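Local coordinates for protein aminoglycoside phosphotransferase (Alicyclobacillus acidocaldarius subsp. acidocaldarius, PDB 4PDY) that probably transfers phosphate to a small-molecule acceptor, as a member of the aminoglycoside phosphotransferase family with its protein-kinase-like fold, at residues 60-65 with 104-109; 221-226 with 242-247. All blocks are in the same frame, centred on the assembly; numbering follows the deposited sequence. Where two conformers were deposited one is given.

Interaction 1: 60-65 with 104-109; sequences SSIAPA and TYYVTE
Thr104 starts the walk, near the beginning of strand 103-109, where the neighbouring antiparallel strand 54-60 ends and the chain turns into helix 64-79 of the N-terminal lobe. It forms a hydrogen-bonded pair with Ser60: Ser60 N gives to Thr104 O at 2.9 Å and Thr104 N to Ser60 O at 2.9 Å, each donor lying above the carbonyl plane. The hydroxyl stands beside the backbone N, anti to the carbonyl carbon, and from there OG1 donates to Ile62 O at 2.7 Å, nearly along the C=O axis (172°). Pro64 CD comes within 3.9 Å of Thr104 OG1, the two side chains crossing obliquely. A valine here would probably loosen the turn into the helix, since the hydroxyl's grip on Ile62 O, and its bond to Arg99, would be lost. Tyr105 points away and bonds through OH to Arg59. Tyr106 comes back, CG in the crowded position between N and the carbonyl carbon (chi1 64°), so that CE2 lies 4.1 Å from Ser60 CB and 4.5 Å from Ile62 CD1, while OH is bound by Glu245. Beside that ring, Ser60 OG, anti to its own N, accepts from Ile62 N at 3.0 Å and 170°, an ST turn. Beyond Tyr106 the strand continues along 54-60, Thr108 pairing by backbone with Ala56. Chemically, two hydroxyls hold the three-residue connection at separate points: Ser60 OG accepts from the N-H of Ile62 and Thr104 OG1 donates to its carbonyl, so both polar backbone atoms of Ile62 are held just ahead of the helix N-cap at Ala63.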
ATOM      1  N   SER A  60      18.131  -2.960  -2.951  0.50 12.31           N
ATOM      2  CA  SER A  60      16.939  -3.666  -3.397  0.50 12.35           C
ATOM      3  C   SER A  60      17.315  -5.037  -3.953  0.50 11.32           C
ATOM      4  O   SER A  60      18.476  -5.300  -4.273  0.50 12.16           O
ATOM      5  CB  SER A  60      16.207  -2.829  -4.456  0.50 10.30           C
ATOM      6  OG  SER A  60      15.023  -3.470  -4.923  0.50 11.43           O
ATOM      7  N   SER A  61      16.327  -5.923  -4.036  1.00 12.20           N
ATOM      8  CA  SER A  61      16.484  -7.180  -4.740  1.00 13.21           C
ATOM      9  C   SER A  61      15.739  -7.180  -6.077  1.00 12.88           C
ATOM     10  O   SER A  61      15.707  -8.208  -6.742  1.00 15.65           O
ATOM     11  CB  SER A  61      16.083  -8.344  -3.833  1.00 17.24           C
ATOM     12  OG  SER A  61      17.107  -8.566  -2.861  1.00 23.19           O
ATOM     13  N   ILE A  62      15.222  -6.037  -6.520  1.00 11.43           N
ATOM     14  CA  ILE A  62      14.579  -6.001  -7.835  1.00 11.57           C
ATOM     15  C   ILE A  62      15.593  -6.264  -8.932  1.00 12.54           C
ATOM     16  O   ILE A  62      16.780  -5.955  -8.816  1.00 13.34           O
ATOM     17  CB  ILE A  62      13.804  -4.700  -8.154  1.00 14.52           C
ATOM     18  CG1 ILE A  62      14.721  -3.479  -8.272  1.00 15.31           C
ATOM     19  CG2 ILE A  62      12.691  -4.480  -7.155  1.00 16.72           C
ATOM     20  CD1 ILE A  62      13.952  -2.261  -8.749  1.00 16.86           C
ATOM     21  N   ALA A  63      15.134  -6.884 -10.008  1.00 12.45           N
ATOM     22  CA  ALA A  63      15.980  -7.109 -11.163  1.00 12.36           C
ATOM     23  C   ALA A  63      16.352  -5.797 -11.847  1.00 12.01           C
ATOM     24  O   ALA A  63      15.553  -4.851 -11.868  1.00 12.96           O
ATOM     25  CB  ALA A  63      15.261  -8.020 -12.134  1.00 14.54           C
ATOM     26  N   PRO A  64      17.548  -5.736 -12.460  1.00 13.83           N
ATOM     27  CA  PRO A  64      17.903  -4.518 -13.185  1.00 15.83           C
ATOM     28  C   PRO A  64      16.882  -4.125 -14.246  1.00 14.17           C
ATOM     29  O   PRO A  64      16.587  -2.945 -14.384  1.00 13.72           O
ATOM     30  CB  PRO A  64      19.262  -4.857 -13.793  1.00 19.35           C
ATOM     31  CG  PRO A  64      19.861  -5.807 -12.817  1.00 21.42           C
ATOM     32  CD  PRO A  64      18.717  -6.613 -12.273  1.00 17.24           C
ATOM     33  N   ALA A  65      16.348  -5.105 -14.973  1.00 14.80           N
ATOM     34  CA  ALA A  65      15.334  -4.814 -15.997  1.00 14.68           C
ATOM     35  C   ALA A  65      14.093  -4.138 -15.386  1.00 13.15           C
ATOM     36  O   ALA A  65      13.492  -3.254 -15.993  1.00 14.18           O
ATOM     37  CB  ALA A  65      14.929  -6.077 -16.724  1.00 16.35           C
ATOM     38  N   THR A 104      20.585  -4.732  -6.232  1.00  9.91           N
ATOM     39  CA  THR A 104      20.413  -3.608  -7.125  1.00 10.08           C
ATOM     40  C   THR A 104      20.277  -2.371  -6.243  1.00 10.84           C
ATOM     41  O   THR A 104      19.368  -2.273  -5.445  1.00 12.39           O
ATOM     42  CB  THR A 104      19.138  -3.778  -7.994  1.00 11.13           C
ATOM     43  OG1 THR A 104      19.257  -4.983  -8.763  1.00 12.61           O
ATOM     44  CG2 THR A 104      18.900  -2.582  -8.911  1.00 12.11           C
ATOM     45  N   TYR A 105      21.212  -1.441  -6.377  1.00  9.96           N
ATOM     46  CA  TYR A 105      21.192  -0.191  -5.632  1.00 10.09           C
ATOM     47  C   TYR A 105      20.704   0.931  -6.520  1.00  8.62           C
ATOM     48  O   TYR A 105      21.139   1.051  -7.661  1.00  9.55           O
ATOM     49  CB  TYR A 105      22.607   0.129  -5.147  1.00 10.62           C
ATOM     50  CG  TYR A 105      23.166  -0.878  -4.170  1.00  9.58           C
ATOM     51  CD1 TYR A 105      22.891  -0.776  -2.808  1.00 10.57           C
ATOM     52  CD2 TYR A 105      23.937  -1.943  -4.605  1.00 10.53           C
ATOM     53  CE1 TYR A 105      23.401  -1.684  -1.907  1.00 12.62           C
ATOM     54  CE2 TYR A 105      24.428  -2.878  -3.710  1.00 10.14           C
ATOM     55  CZ  TYR A 105      24.140  -2.764  -2.370  1.00 11.16           C
ATOM     56  OH  TYR A 105      24.671  -3.649  -1.461  1.00 12.83           O
ATOM     57  N   TYR A 106      19.850   1.781  -5.967  1.00  9.84           N
ATOM     58  CA  TYR A 106      19.481   3.009  -6.666  1.00  9.59           C
ATOM     59  C   TYR A 106      19.331   4.141  -5.686  1.00  8.75           C
ATOM     60  O   TYR A 106      19.072   3.911  -4.515  1.00  9.67           O
ATOM     61  CB  TYR A 106      18.217   2.806  -7.545  1.00  9.64           C
ATOM     62  CG  TYR A 106      16.958   2.475  -6.794  1.00 10.42           C
ATOM     63  CD1 TYR A 106      16.138   3.472  -6.310  1.00 10.37           C
ATOM     64  CD2 TYR A 106      16.547   1.156  -6.628  1.00 10.33           C
ATOM     65  CE1 TYR A 106      14.991   3.201  -5.598  1.00 10.03           C
ATOM     66  CE2 TYR A 106      15.386   0.873  -5.920  1.00 11.08           C
ATOM     67  CZ  TYR A 106      14.595   1.897  -5.422  1.00 11.08           C
ATOM     68  OH  TYR A 106      13.429   1.645  -4.725  1.00 13.13           O
ATOM     69  N   VAL A 107      19.526   5.351  -6.200  1.00  9.06           N
ATOM     70  CA  VAL A 107      19.668   6.544  -5.383  1.00  9.55           C
ATOM     71  C   VAL A 107      18.674   7.582  -5.885  1.00  9.36           C
ATOM     72  O   VAL A 107      18.508   7.770  -7.093  1.00 10.16           O
ATOM     73  CB  VAL A 107      21.116   7.084  -5.501  1.00  9.78           C
ATOM     74  CG1 VAL A 107      21.275   8.372  -4.730  1.00 10.79           C
ATOM     75  CG2 VAL A 107      22.146   6.060  -5.025  1.00 10.55           C
ATOM     76  N   THR A 108      18.058   8.288  -4.936  1.00  9.36           N
ATOM     77  CA  THR A 108      17.212   9.432  -5.255  1.00  9.78           C
ATOM     78  C   THR A 108      17.645  10.658  -4.463  1.00  9.78           C
ATOM     79  O   THR A 108      18.355  10.590  -3.436  1.00 11.56           O
ATOM     80  CB  THR A 108      15.719   9.195  -4.962  1.00 11.56           C
ATOM     81  OG1 THR A 108      15.500   9.035  -3.566  1.00 14.43           O
ATOM     82  CG2 THR A 108      15.190   7.960  -5.670  1.00 12.16           C
ATOM     83  N   GLU A 109      17.249  11.814  -4.981  0.50  9.74           N
ATOM     84  CA  GLU A 109      17.378  13.052  -4.223  0.50 10.28           C
ATOM     85  C   GLU A 109      16.566  12.845  -2.956  0.50 12.13           C
ATOM     86  O   GLU A 109      15.575  12.104  -2.964  0.50 12.66           O
ATOM     87  CB  GLU A 109      16.827  14.257  -5.015  0.50 12.40           C
ATOM     88  CG  GLU A 109      17.468  14.527  -6.377  0.50 12.47           C
ATOM     89  CD  GLU A 109      18.900  15.084  -6.349  0.50 14.32           C
ATOM     90  OE1 GLU A 109      19.357  15.623  -5.319  0.50 16.98           O
ATOM     91  OE2 GLU A 109      19.587  14.998  -7.398  0.50 16.50           O
TER

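Interaction 2: 221-226 with 242-247; sequences WCHLDV and IDFELA
His223-Leu224-Asp225 and Asp243-Phe244-Glu245 match in sequence the catalytic-loop and metal-binding motifs of the kinase-like phosphotransferases, and here the two loops meet. His223 is the hub. Its CG is anti to the backbone N (chi1 180°), which carries the ring across to the other loop although CB points away from it. NE2 donates to Ile242 O at 2.9 Å and 158°, with that oxygen in the ring plane. On the other nitrogen, ND1 accepts from Asp225 N at 3.1 Å, consistent with a neutral ring protonated on NE2 and fixed in rotation from two sides. The edge of the imidazole also points at the face of Phe244, CD2 lying toward the rim of that ring; the planes make 76° and the centroids are 5.0 Å apart. Water 1 sits over an imidazole face and stitches the backbones together, donating to His223 O and to Asp243 O, the latter at 2.7 Å, and accepting from Leu246 N. Phe244 to Ala247 form a type I turn.

Asp225 and Asp243 both hold CG anti to the backbone N, and Asp225 OD2 ends 3.6 Å from Asp243 OD2. Like charges this close would probably favour a cation nearby or raise one pKa; Lys58 makes a long, weak ion pair with Asp243. Leu246, with CG beside its N, lays CD1 4.0 Å from Asp225 CB. Behind the loop, Asp255 of helix 252-266 takes the N-H groups of His223 and Leu224. At the strand end Trp221 brings CE3 to 3.9 Å from Ala247 CB, and Ala247 CA makes a C-H...O contact with Cys222 O at 3.1 Å.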
ATOM      1  N   TRP A 221      -0.940   2.752 -13.728  1.00 10.85           N
ATOM      2  CA  TRP A 221      -0.264   2.003 -12.688  1.00 10.86           C
ATOM      3  C   TRP A 221      -0.767   2.396 -11.313  1.00  8.79           C
ATOM      4  O   TRP A 221      -1.106   3.559 -11.064  1.00 11.73           O
ATOM      5  CB  TRP A 221       1.241   2.273 -12.757  1.00 10.55           C
ATOM      6  CG  TRP A 221       1.932   1.723 -13.948  1.00 10.37           C
ATOM      7  CD1 TRP A 221       1.502   1.752 -15.254  1.00 11.18           C
ATOM      8  CD2 TRP A 221       3.223   1.104 -13.971  1.00 11.17           C
ATOM      9  NE1 TRP A 221       2.436   1.158 -16.076  1.00 12.73           N
ATOM     10  CE2 TRP A 221       3.492   0.735 -15.310  1.00 11.81           C
ATOM     11  CE3 TRP A 221       4.163   0.782 -12.980  1.00 12.56           C
ATOM     12  CZ2 TRP A 221       4.679   0.099 -15.680  1.00 13.05           C
ATOM     13  CZ3 TRP A 221       5.320   0.139 -13.345  1.00 14.75           C
ATOM     14  CH2 TRP A 221       5.581  -0.184 -14.685  1.00 14.59           C
ATOM     15  N   CYS A 222      -0.768   1.435 -10.408  1.00  9.33           N
ATOM     16  CA  CYS A 222      -0.887   1.679  -8.975  1.00  9.71           C
ATOM     17  C   CYS A 222       0.485   1.583  -8.335  1.00 10.01           C
ATOM     18  O   CYS A 222       1.374   0.920  -8.843  1.00 10.19           O
ATOM     19  CB  CYS A 222      -1.836   0.680  -8.292  1.00 10.37           C
ATOM     20  SG  CYS A 222      -3.585   1.022  -8.510  1.00 13.00           S
ATOM     21  N   HIS A 223       0.629   2.278  -7.204  1.00  8.83           N
ATOM     22  CA  HIS A 223       1.856   2.237  -6.427  1.00  9.50           C
ATOM     23  C   HIS A 223       1.987   0.927  -5.639  1.00  9.99           C
ATOM     24  O   HIS A 223       3.045   0.314  -5.599  1.00  9.74           O
ATOM     25  CB  HIS A 223       1.869   3.441  -5.487  1.00 10.24           C
ATOM     26  CG  HIS A 223       3.080   3.521  -4.611  1.00 10.62           C
ATOM     27  ND1 HIS A 223       3.139   2.904  -3.385  1.00  9.57           N
ATOM     28  CD2 HIS A 223       4.257   4.169  -4.769  1.00 10.86           C
ATOM     29  CE1 HIS A 223       4.304   3.184  -2.812  1.00 11.29           C
ATOM     30  NE2 HIS A 223       4.999   3.923  -3.645  1.00 10.36           N
ATOM     31  N   LEU A 224       0.890   0.508  -5.002  1.00 10.84           N
ATOM     32  CA  LEU A 224       0.784  -0.808  -4.343  1.00 12.00           C
ATOM     33  C   LEU A 224       1.699  -1.018  -3.138  1.00 11.21           C
ATOM     34  O   LEU A 224       1.885  -2.136  -2.686  1.00 13.93           O
ATOM     35  CB  LEU A 224       0.935  -1.953  -5.341  1.00 12.34           C
ATOM     36  CG  LEU A 224      -0.084  -1.924  -6.493  1.00 13.19           C
ATOM     37  CD1 LEU A 224       0.133  -3.053  -7.488  1.00 14.89           C
ATOM     38  CD2 LEU A 224      -1.512  -1.948  -5.962  1.00 16.00           C
ATOM     39  N   ASP A 225       2.216   0.071  -2.561  1.00 11.53           N
ATOM     40  CA  ASP A 225       2.877  -0.033  -1.260  1.00 12.31           C
ATOM     41  C   ASP A 225       2.587   1.230  -0.465  1.00 11.34           C
ATOM     42  O   ASP A 225       3.490   1.972  -0.029  1.00 12.23           O
ATOM     43  CB  ASP A 225       4.366  -0.273  -1.444  1.00 13.88           C
ATOM     44  CG  ASP A 225       5.030  -0.833  -0.203  1.00 15.29           C
ATOM     45  OD1 ASP A 225       4.327  -1.233   0.758  1.00 19.42           O
ATOM     46  OD2 ASP A 225       6.272  -0.873  -0.200  1.00 18.18           O
ATOM     47  N   VAL A 226       1.308   1.448  -0.242  1.00 11.41           N
ATOM     48  CA  VAL A 226       0.782   2.676   0.317  1.00 11.52           C
ATOM     49  C   VAL A 226       0.785   2.598   1.825  1.00 12.60           C
ATOM     50  O   VAL A 226      -0.219   2.297   2.473  1.00 15.57           O
ATOM     51  CB  VAL A 226      -0.627   2.964  -0.233  1.00 13.07           C
ATOM     52  CG1 VAL A 226      -1.152   4.279   0.299  1.00 14.18           C
ATOM     53  CG2 VAL A 226      -0.589   2.957  -1.763  1.00 13.26           C
ATOM     54  N   ILE A 242       7.641   7.526  -2.541  1.00 10.71           N
ATOM     55  CA  ILE A 242       8.895   6.820  -2.749  1.00 10.77           C
ATOM     56  C   ILE A 242       8.617   5.303  -2.807  1.00 10.22           C
ATOM     57  O   ILE A 242       7.520   4.849  -2.453  1.00 10.60           O
ATOM     58  CB  ILE A 242       9.949   7.167  -1.696  1.00 13.32           C
ATOM     59  CG1 ILE A 242       9.472   6.681  -0.347  1.00 12.67           C
ATOM     60  CG2 ILE A 242      10.198   8.684  -1.679  1.00 14.99           C
ATOM     61  CD1 ILE A 242      10.522   6.797   0.730  1.00 15.98           C
ATOM     62  N   ASP A 243       9.615   4.556  -3.241  1.00 10.44           N
ATOM     63  CA  ASP A 243       9.542   3.087  -3.336  1.00  9.79           C
ATOM     64  C   ASP A 243       8.463   2.572  -4.286  1.00 10.10           C
ATOM     65  O   ASP A 243       7.402   2.172  -3.829  1.00 12.04           O
ATOM     66  CB  ASP A 243       9.373   2.438  -1.963  1.00 11.53           C
ATOM     67  CG  ASP A 243       9.636   0.945  -1.989  1.00 13.05           C
ATOM     68  OD1 ASP A 243       9.908   0.401  -3.076  1.00 14.41           O
ATOM     69  OD2 ASP A 243       9.544   0.323  -0.911  1.00 22.18           O
ATOM     70  N   PHE A 244       8.792   2.629  -5.570  1.00  8.75           N
ATOM     71  CA  PHE A 244       7.897   2.189  -6.637  1.00  9.70           C
ATOM     72  C   PHE A 244       8.163   0.738  -7.022  1.00 10.85           C
ATOM     73  O   PHE A 244       7.760   0.319  -8.089  1.00 11.18           O
ATOM     74  CB  PHE A 244       8.044   3.129  -7.848  1.00  9.84           C
ATOM     75  CG  PHE A 244       7.367   4.460  -7.661  1.00  9.61           C
ATOM     76  CD1 PHE A 244       8.004   5.521  -6.995  1.00 12.28           C
ATOM     77  CD2 PHE A 244       6.061   4.638  -8.104  1.00 10.62           C
ATOM     78  CE1 PHE A 244       7.344   6.731  -6.832  1.00 12.51           C
ATOM     79  CE2 PHE A 244       5.407   5.846  -7.927  1.00 12.25           C
ATOM     80  CZ  PHE A 244       6.045   6.880  -7.299  1.00 12.10           C
ATOM     81  N   GLU A 245       8.786  -0.045  -6.156  1.00 10.27           N
ATOM     82  CA  GLU A 245       9.209  -1.405  -6.507  1.00 10.65           C
ATOM     83  C   GLU A 245       8.034  -2.366  -6.710  1.00 10.83           C
ATOM     84  O   GLU A 245       8.188  -3.358  -7.400  1.00 13.50           O
ATOM     85  CB  GLU A 245      10.174  -1.944  -5.454  1.00 10.74           C
ATOM     86  CG  GLU A 245      11.458  -1.152  -5.383  1.00 12.01           C
ATOM     87  CD  GLU A 245      12.411  -1.628  -4.315  1.00 15.33           C
ATOM     88  OE1 GLU A 245      12.298  -2.768  -3.845  1.00 16.87           O
ATOM     89  OE2 GLU A 245      13.284  -0.816  -3.926  1.00 17.13           O
ATOM     90  N   LEU A 246       6.916  -2.101  -6.050  1.00 10.08           N
ATOM     91  CA  LEU A 246       5.717  -2.935  -6.240  1.00 10.66           C
ATOM     92  C   LEU A 246       4.745  -2.366  -7.266  1.00 10.93           C
ATOM     93  O   LEU A 246       3.714  -2.994  -7.545  1.00 13.38           O
ATOM     94  CB  LEU A 246       5.019  -3.131  -4.898  1.00 13.43           C
ATOM     95  CG  LEU A 246       5.814  -3.874  -3.839  1.00 16.76           C
ATOM     96  CD1 LEU A 246       4.991  -4.062  -2.589  1.00 18.40           C
ATOM     97  CD2 LEU A 246       6.304  -5.212  -4.362  1.00 20.82           C
ATOM     98  N   ALA A 247       5.050  -1.209  -7.837  1.00  9.64           N
ATOM     99  CA  ALA A 247       4.147  -0.536  -8.760  1.00  9.78           C
ATOM    100  C   ALA A 247       4.001  -1.355 -10.036  1.00 10.29           C
ATOM    101  O   ALA A 247       4.974  -1.936 -10.512  1.00 11.50           O
ATOM    102  CB  ALA A 247       4.622   0.884  -9.068  1.00  9.93           C
TER
HETATM  103  O   HOH W   1       5.765   0.276  -4.952  1.00 12.28           O

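Overall arrangement
Interaction 1 comes first along the chain and closes before interaction 2 opens; their centres lie 14 Å apart. The former belongs to the antiparallel sheet of the N-terminal lobe, the latter to the loops between the short strands around 221-249. Glu245 joins them: its OE2 is 2.6 Å from Tyr106 OH, probably hydrogen-bonded, its OE1 bonds weakly with Ser60 OG, and Lys58 of strand 54-60 adds a salt bridge. Helix 64-79 is shared as well, Met70 touching both Ile62 and Phe244. The sheet of one lobe is thereby tied to the presumed catalytic loops, beside the pocket where Ile242 touches bound histidine.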